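Local coordinates for Lmo1499 protein (Listeria monocytogenes, PDB 4IIW), which probably acts as a membrane-bound lytic endotransglycosylase that cleaves nascent peptidoglycan strands and so terminates their elongation, at residues B[39-53]-B[59-73]. Numbering follows the deposited sequence.
With SO4 (sulfate ion), chain N.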
loop_
_atom_site.group_PDB
_atom_site.type_symbol
_atom_site.label_atom_id
_atom_site.label_comp_id
_atom_site.label_asym_id
_atom_site.label_seq_id
_atom_site.Cartn_x
_atom_site.Cartn_y
_atom_site.Cartn_z
ATOM N N ILE B 39 6.111 -15.988 21.767
ATOM C CA ILE B 39 5.622 -17.095 20.957
ATOM C C ILE B 39 6.776 -17.620 20.117
ATOM O O ILE B 39 7.427 -16.864 19.393
ATOM C CB ILE B 39 4.486 -16.645 19.979
ATOM C CG1 ILE B 39 3.375 -15.887 20.736
ATOM C CG2 ILE B 39 3.931 -17.848 19.250
ATOM C CD1 ILE B 39 2.309 -15.259 19.857
ATOM N N THR B 40 7.041 -18.910 20.207
ATOM C CA THR B 40 8.108 -19.473 19.418
ATOM C C THR B 40 7.515 -19.957 18.105
ATOM O O THR B 40 6.552 -20.716 18.107
ATOM C CB THR B 40 8.810 -20.640 20.150
ATOM O OG1 THR B 40 7.905 -21.745 20.258
ATOM C CG2 THR B 40 9.291 -20.210 21.557
ATOM N N VAL B 41 8.070 -19.495 16.989
ATOM C CA VAL B 41 7.595 -19.917 15.677
ATOM C C VAL B 41 8.721 -20.659 14.974
ATOM O O VAL B 41 9.890 -20.388 15.216
ATOM C CB VAL B 41 7.097 -18.722 14.763
ATOM C CG1 VAL B 41 6.287 -17.706 15.580
ATOM C CG2 VAL B 41 8.247 -18.022 14.076
ATOM N N GLU B 42 8.355 -21.577 14.082
ATOM C CA GLU B 42 9.322 -22.371 13.346
ATOM C C GLU B 42 9.163 -22.178 11.849
ATOM O O GLU B 42 8.093 -22.427 11.294
ATOM C CB GLU B 42 9.143 -23.836 13.688
ATOM C CG GLU B 42 9.215 -24.100 15.174
ATOM C CD GLU B 42 9.306 -25.586 15.505
ATOM O OE1 GLU B 42 8.575 -26.382 14.867
ATOM O OE2 GLU B 42 10.097 -25.947 16.413
ATOM N N ILE B 43 10.236 -21.732 11.204
ATOM C CA ILE B 43 10.235 -21.522 9.766
ATOM C C ILE B 43 11.058 -22.636 9.136
ATOM O O ILE B 43 12.274 -22.658 9.290
ATOM C CB ILE B 43 10.849 -20.165 9.375
ATOM C CG1 ILE B 43 10.176 -19.025 10.142
ATOM C CG2 ILE B 43 10.723 -19.958 7.904
ATOM C CD1 ILE B 43 8.679 -19.043 10.068
ATOM N N PRO B 44 10.394 -23.569 8.441
ATOM C CA PRO B 44 11.125 -24.657 7.831
ATOM C C PRO B 44 11.982 -24.216 6.661
ATOM O O PRO B 44 11.676 -23.240 6.011
ATOM C CB PRO B 44 10.018 -25.613 7.340
ATOM C CG PRO B 44 8.751 -25.159 7.979
ATOM C CD PRO B 44 8.932 -23.719 8.295
ATOM N N ALA B 45 13.051 -24.953 6.400
ATOM C CA ALA B 45 13.914 -24.670 5.266
ATOM C C ALA B 45 13.071 -24.641 3.988
ATOM O O ALA B 45 12.113 -25.402 3.849
ATOM C CB ALA B 45 15.006 -25.731 5.150
ATOM N N GLY B 46 13.440 -23.762 3.063
ATOM C CA GLY B 46 12.746 -23.653 1.786
ATOM C C GLY B 46 11.355 -23.049 1.879
ATOM O O GLY B 46 10.517 -23.299 1.028
ATOM N N SER B 47 11.092 -22.270 2.921
ATOM C CA SER B 47 9.797 -21.650 3.064
ATOM C C SER B 47 9.744 -20.407 2.202
ATOM O O SER B 47 10.680 -19.629 2.204
ATOM C CB SER B 47 9.536 -21.293 4.519
ATOM O OG SER B 47 9.412 -22.469 5.287
ATOM N N SER B 48 8.668 -20.244 1.442
ATOM C CA SER B 48 8.469 -19.047 0.621
ATOM C C SER B 48 8.007 -17.905 1.514
ATOM O O SER B 48 7.727 -18.089 2.707
ATOM C CB SER B 48 7.385 -19.291 -0.430
ATOM O OG SER B 48 6.129 -19.484 0.211
ATOM N N ILE B 49 7.896 -16.726 0.940
ATOM C CA ILE B 49 7.424 -15.577 1.702
ATOM C C ILE B 49 5.976 -15.829 2.162
ATOM O O ILE B 49 5.618 -15.560 3.300
ATOM C CB ILE B 49 7.541 -14.287 0.878
ATOM C CG1 ILE B 49 9.015 -14.034 0.542
ATOM C CG2 ILE B 49 6.966 -13.115 1.651
ATOM C CD1 ILE B 49 9.227 -12.881 -0.434
ATOM N N SER B 50 5.153 -16.390 1.304
ATOM C CA SER B 50 3.789 -16.683 1.723
ATOM C C SER B 50 3.833 -17.689 2.858
ATOM O O SER B 50 3.132 -17.538 3.854
ATOM C CB SER B 50 2.951 -17.185 0.551
ATOM O OG SER B 50 2.700 -16.120 -0.364
ATOM N N ASP B 51 4.678 -18.705 2.725
ATOM C CA ASP B 51 4.812 -19.678 3.789
ATOM C C ASP B 51 5.067 -19.005 5.130
ATOM O O ASP B 51 4.370 -19.284 6.096
ATOM C CB ASP B 51 5.937 -20.661 3.491
ATOM C CG ASP B 51 5.578 -21.629 2.408
ATOM O OD1 ASP B 51 4.374 -21.914 2.287
ATOM O OD2 ASP B 51 6.489 -22.115 1.695
ATOM N N ILE B 52 6.044 -18.099 5.159
ATOM C CA ILE B 52 6.427 -17.395 6.387
ATOM C C ILE B 52 5.319 -16.515 6.948
ATOM O O ILE B 52 5.030 -16.540 8.152
ATOM C CB ILE B 52 7.673 -16.525 6.146
ATOM C CG1 ILE B 52 8.893 -17.407 5.845
ATOM C CG2 ILE B 52 7.977 -15.654 7.351
ATOM C CD1 ILE B 52 10.080 -16.653 5.299
ATOM N N SER B 53 4.715 -15.721 6.076
ATOM C CA SER B 53 3.623 -14.842 6.467
ATOM C C SER B 53 2.503 -15.617 7.161
ATOM O O SER B 53 2.003 -15.218 8.206
ATOM C CB SER B 53 3.042 -14.150 5.222
ATOM O OG SER B 53 4.034 -13.397 4.546
ATOM N N LYS B 59 0.366 -18.338 14.125
ATOM C CA LYS B 59 0.885 -18.222 15.491
ATOM C C LYS B 59 0.490 -16.932 16.222
ATOM O O LYS B 59 0.919 -16.692 17.350
ATOM C CB LYS B 59 2.396 -18.425 15.480
ATOM C CG LYS B 59 2.795 -19.890 15.251
ATOM C CD LYS B 59 2.318 -20.753 16.437
ATOM C CE LYS B 59 2.823 -22.188 16.393
ATOM N NZ LYS B 59 2.383 -22.955 17.593
ATOM N N LYS B 60 -0.325 -16.120 15.552
ATOM C CA LYS B 60 -0.877 -14.886 16.104
ATOM C C LYS B 60 0.170 -13.850 16.466
ATOM O O LYS B 60 0.015 -13.138 17.439
ATOM C CB LYS B 60 -1.763 -15.200 17.312
ATOM C CG LYS B 60 -2.904 -16.120 16.993
ATOM C CD LYS B 60 -3.535 -16.633 18.262
ATOM C CE LYS B 60 -4.611 -17.668 17.976
ATOM N NZ LYS B 60 -5.073 -18.343 19.240
ATOM N N VAL B 61 1.235 -13.779 15.686
ATOM C CA VAL B 61 2.277 -12.782 15.903
ATOM C C VAL B 61 1.895 -11.566 15.059
ATOM O O VAL B 61 2.172 -10.424 15.415
ATOM C CB VAL B 61 3.660 -13.313 15.480
ATOM C CG1 VAL B 61 4.715 -12.213 15.558
ATOM C CG2 VAL B 61 4.036 -14.521 16.314
ATOM N N ILE B 62 1.315 -11.830 13.901
ATOM C CA ILE B 62 0.799 -10.781 13.079
ATOM C C ILE B 62 -0.677 -11.088 12.864
ATOM O O ILE B 62 -1.176 -12.180 13.189
ATOM C CB ILE B 62 1.537 -10.621 11.739
ATOM C CG1 ILE B 62 1.212 -11.766 10.778
ATOM C CG2 ILE B 62 3.051 -10.458 11.972
ATOM C CD1 ILE B 62 1.983 -11.694 9.500
ATOM N N ASN B 63 -1.364 -10.104 12.313
ATOM C CA ASN B 63 -2.792 -10.161 12.081
ATOM C C ASN B 63 -3.152 -10.675 10.684
ATOM O O ASN B 63 -4.063 -11.462 10.542
ATOM C CB ASN B 63 -3.316 -8.734 12.277
ATOM C CG ASN B 63 -4.811 -8.627 12.211
ATOM O OD1 ASN B 63 -5.475 -8.475 13.257
ATOM N ND2 ASN B 63 -5.371 -8.673 10.979
ATOM N N ASN B 64 -2.372 -10.287 9.680
ATOM C CA ASN B 64 -2.696 -10.547 8.293
ATOM C C ASN B 64 -1.476 -10.951 7.469
ATOM O O ASN B 64 -0.541 -10.174 7.301
ATOM C CB ASN B 64 -3.296 -9.235 7.774
ATOM C CG ASN B 64 -3.844 -9.323 6.381
ATOM O OD1 ASN B 64 -3.102 -9.525 5.425
ATOM N ND2 ASN B 64 -5.151 -9.085 6.249
ATOM N N ALA B 65 -1.486 -12.182 6.973
ATOM C CA ALA B 65 -0.388 -12.719 6.182
ATOM C C ALA B 65 -0.106 -11.892 4.885
ATOM O O ALA B 65 1.059 -11.622 4.557
ATOM C CB ALA B 65 -0.655 -14.183 5.863
ATOM N N SER B 66 -1.148 -11.479 4.178
ATOM C CA SER B 66 -0.988 -10.654 2.955
ATOM C C SER B 66 -0.200 -9.367 3.169
ATOM O O SER B 66 0.719 -9.021 2.394
ATOM C CB SER B 66 -2.341 -10.213 2.422
ATOM O OG SER B 66 -3.123 -11.332 2.106
ATOM N N ILE B 67 -0.613 -8.631 4.190
ATOM C CA ILE B 67 -0.012 -7.357 4.503
ATOM C C ILE B 67 1.475 -7.552 4.873
ATOM O O ILE B 67 2.341 -6.748 4.505
ATOM C CB ILE B 67 -0.837 -6.653 5.559
ATOM C CG1 ILE B 67 -2.159 -6.204 4.905
ATOM C CG2 ILE B 67 -0.069 -5.489 6.132
ATOM C CD1 ILE B 67 -3.307 -5.791 5.867
ATOM N N PHE B 68 1.783 -8.648 5.540
ATOM C CA PHE B 68 3.166 -8.940 5.854
ATOM C C PHE B 68 3.959 -9.282 4.574
ATOM O O PHE B 68 5.096 -8.874 4.427
ATOM C CB PHE B 68 3.235 -10.073 6.858
ATOM C CG PHE B 68 4.607 -10.345 7.365
ATOM C CD1 PHE B 68 5.414 -11.286 6.750
ATOM C CD2 PHE B 68 5.090 -9.672 8.465
ATOM C CE1 PHE B 68 6.699 -11.532 7.209
ATOM C CE2 PHE B 68 6.371 -9.921 8.931
ATOM C CZ PHE B 68 7.172 -10.862 8.300
ATOM N N SER B 69 3.369 -10.043 3.661
ATOM C CA SER B 69 4.043 -10.369 2.416
ATOM C C SER B 69 4.344 -9.102 1.639
ATOM O O SER B 69 5.408 -8.982 1.014
ATOM C CB SER B 69 3.202 -11.292 1.544
ATOM O OG SER B 69 3.131 -12.570 2.135
ATOM N N PHE B 70 3.406 -8.162 1.678
ATOM C CA PHE B 70 3.584 -6.906 0.981
ATOM C C PHE B 70 4.734 -6.124 1.602
ATOM O O PHE B 70 5.515 -5.518 0.902
ATOM C CB PHE B 70 2.289 -6.075 1.021
ATOM C CG PHE B 70 2.407 -4.752 0.322
ATOM C CD1 PHE B 70 2.240 -4.656 -1.049
ATOM C CD2 PHE B 70 2.697 -3.600 1.033
ATOM C CE1 PHE B 70 2.367 -3.448 -1.682
ATOM C CE2 PHE B 70 2.817 -2.387 0.396
ATOM C CZ PHE B 70 2.653 -2.311 -0.953
ATOM N N TYR B 71 4.844 -6.145 2.924
ATOM C CA TYR B 71 5.922 -5.407 3.583
ATOM C C TYR B 71 7.275 -5.913 3.105
ATOM O O TYR B 71 8.178 -5.123 2.735
ATOM C CB TYR B 71 5.825 -5.554 5.098
ATOM C CG TYR B 71 6.893 -4.809 5.834
ATOM C CD1 TYR B 71 8.180 -5.308 5.917
ATOM C CD2 TYR B 71 6.612 -3.613 6.476
ATOM C CE1 TYR B 71 9.165 -4.626 6.594
ATOM C CE2 TYR B 71 7.585 -2.921 7.159
ATOM C CZ TYR B 71 8.865 -3.426 7.218
ATOM O OH TYR B 71 9.859 -2.733 7.896
ATOM N N VAL B 72 7.399 -7.239 3.121
ATOM C CA VAL B 72 8.651 -7.917 2.755
ATOM C C VAL B 72 9.066 -7.588 1.328
ATOM O O VAL B 72 10.221 -7.299 1.053
ATOM C CB VAL B 72 8.495 -9.442 2.893
ATOM C CG1 VAL B 72 9.698 -10.159 2.350
ATOM C CG2 VAL B 72 8.236 -9.828 4.339
ATOM N N LYS B 73 8.106 -7.609 0.423
ATOM C CA LYS B 73 8.382 -7.352 -0.982
ATOM C C LYS B 73 8.676 -5.870 -1.239
ATOM O O LYS B 73 9.621 -5.552 -1.975
ATOM C CB LYS B 73 7.218 -7.870 -1.846
ATOM C CG LYS B 73 7.046 -9.397 -1.790
ATOM C CD LYS B 73 5.761 -9.870 -2.456
ATOM C CE LYS B 73 5.573 -11.402 -2.335
ATOM N NZ LYS B 73 4.436 -11.933 -3.175
HETATM S S SO4 N . 9.060 -16.708 -2.748
HETATM O O1 SO4 N . 10.157 -15.809 -3.093
HETATM O O2 SO4 N . 7.800 -16.167 -3.274
HETATM O O3 SO4 N . 9.309 -18.044 -3.296
HETATM O O4 SO4 N . 8.986 -16.758 -1.295
HETATM O O HOH W 1 1.080 -14.001 0.706
#
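The ring of Phe68 receives Ser53 at its edge: OG lies in the ring plane, 3.3 Å from CD1. Ile52 approaches the same ring obliquely, its CG2 4.3 Å from CE1, while Leu56 and Val97 from the neighbouring helices also touch the phenyl side chain. With CG anti to the backbone N (chi1 -173°), Phe68 directs its ring into this buried layer. Strand 39-43 pairs antiparallel with strand 83-87, and helices 49-58 and 65-75 lie between them in sequence; this beta-alpha-alpha-beta order is consistent with the LysM-like module of MltG proteins. The axes of helices 49-53 and 65-73 approach to 8.8 Å at 131°, their directions steeply inclined to each other. Between them sits a serine pair, with Ser69 OG 2.7 Å from Ser53 OG. Ser53 OG in turn donates to Ile49 O at 3.0 Å, arriving 43° above the carbonyl plane, and that oxygen also accepts from Ser53 N. Ala65 O is a second, weak partner of Ser69 OG. Beside this pair, Ile49 CD1 packs 3.9 Å from Val72 CG1, the two side chains running past each other in opposite directions. A capping box of Ser48 and Asp51 starts the first helix, each side chain accepting the other's backbone N-H. At the other end of the contact, strand 39-43 meets residues 59-61, which follow helix 49-58: Val61 CG2 lies 4.0 Å from both Val41 CG1 and Ile39 CD1, and Val41 CG1 also rests on Lys59 CB. The helix pair also faces a neighbouring subunit, whose Glu57 is hydrogen-bonded through OE1 to Ser50 OG. A water also donates to Ser50 OG and is hydrogen-bonded to Ser69 OG, each oxygen lying 2.9 Å from it.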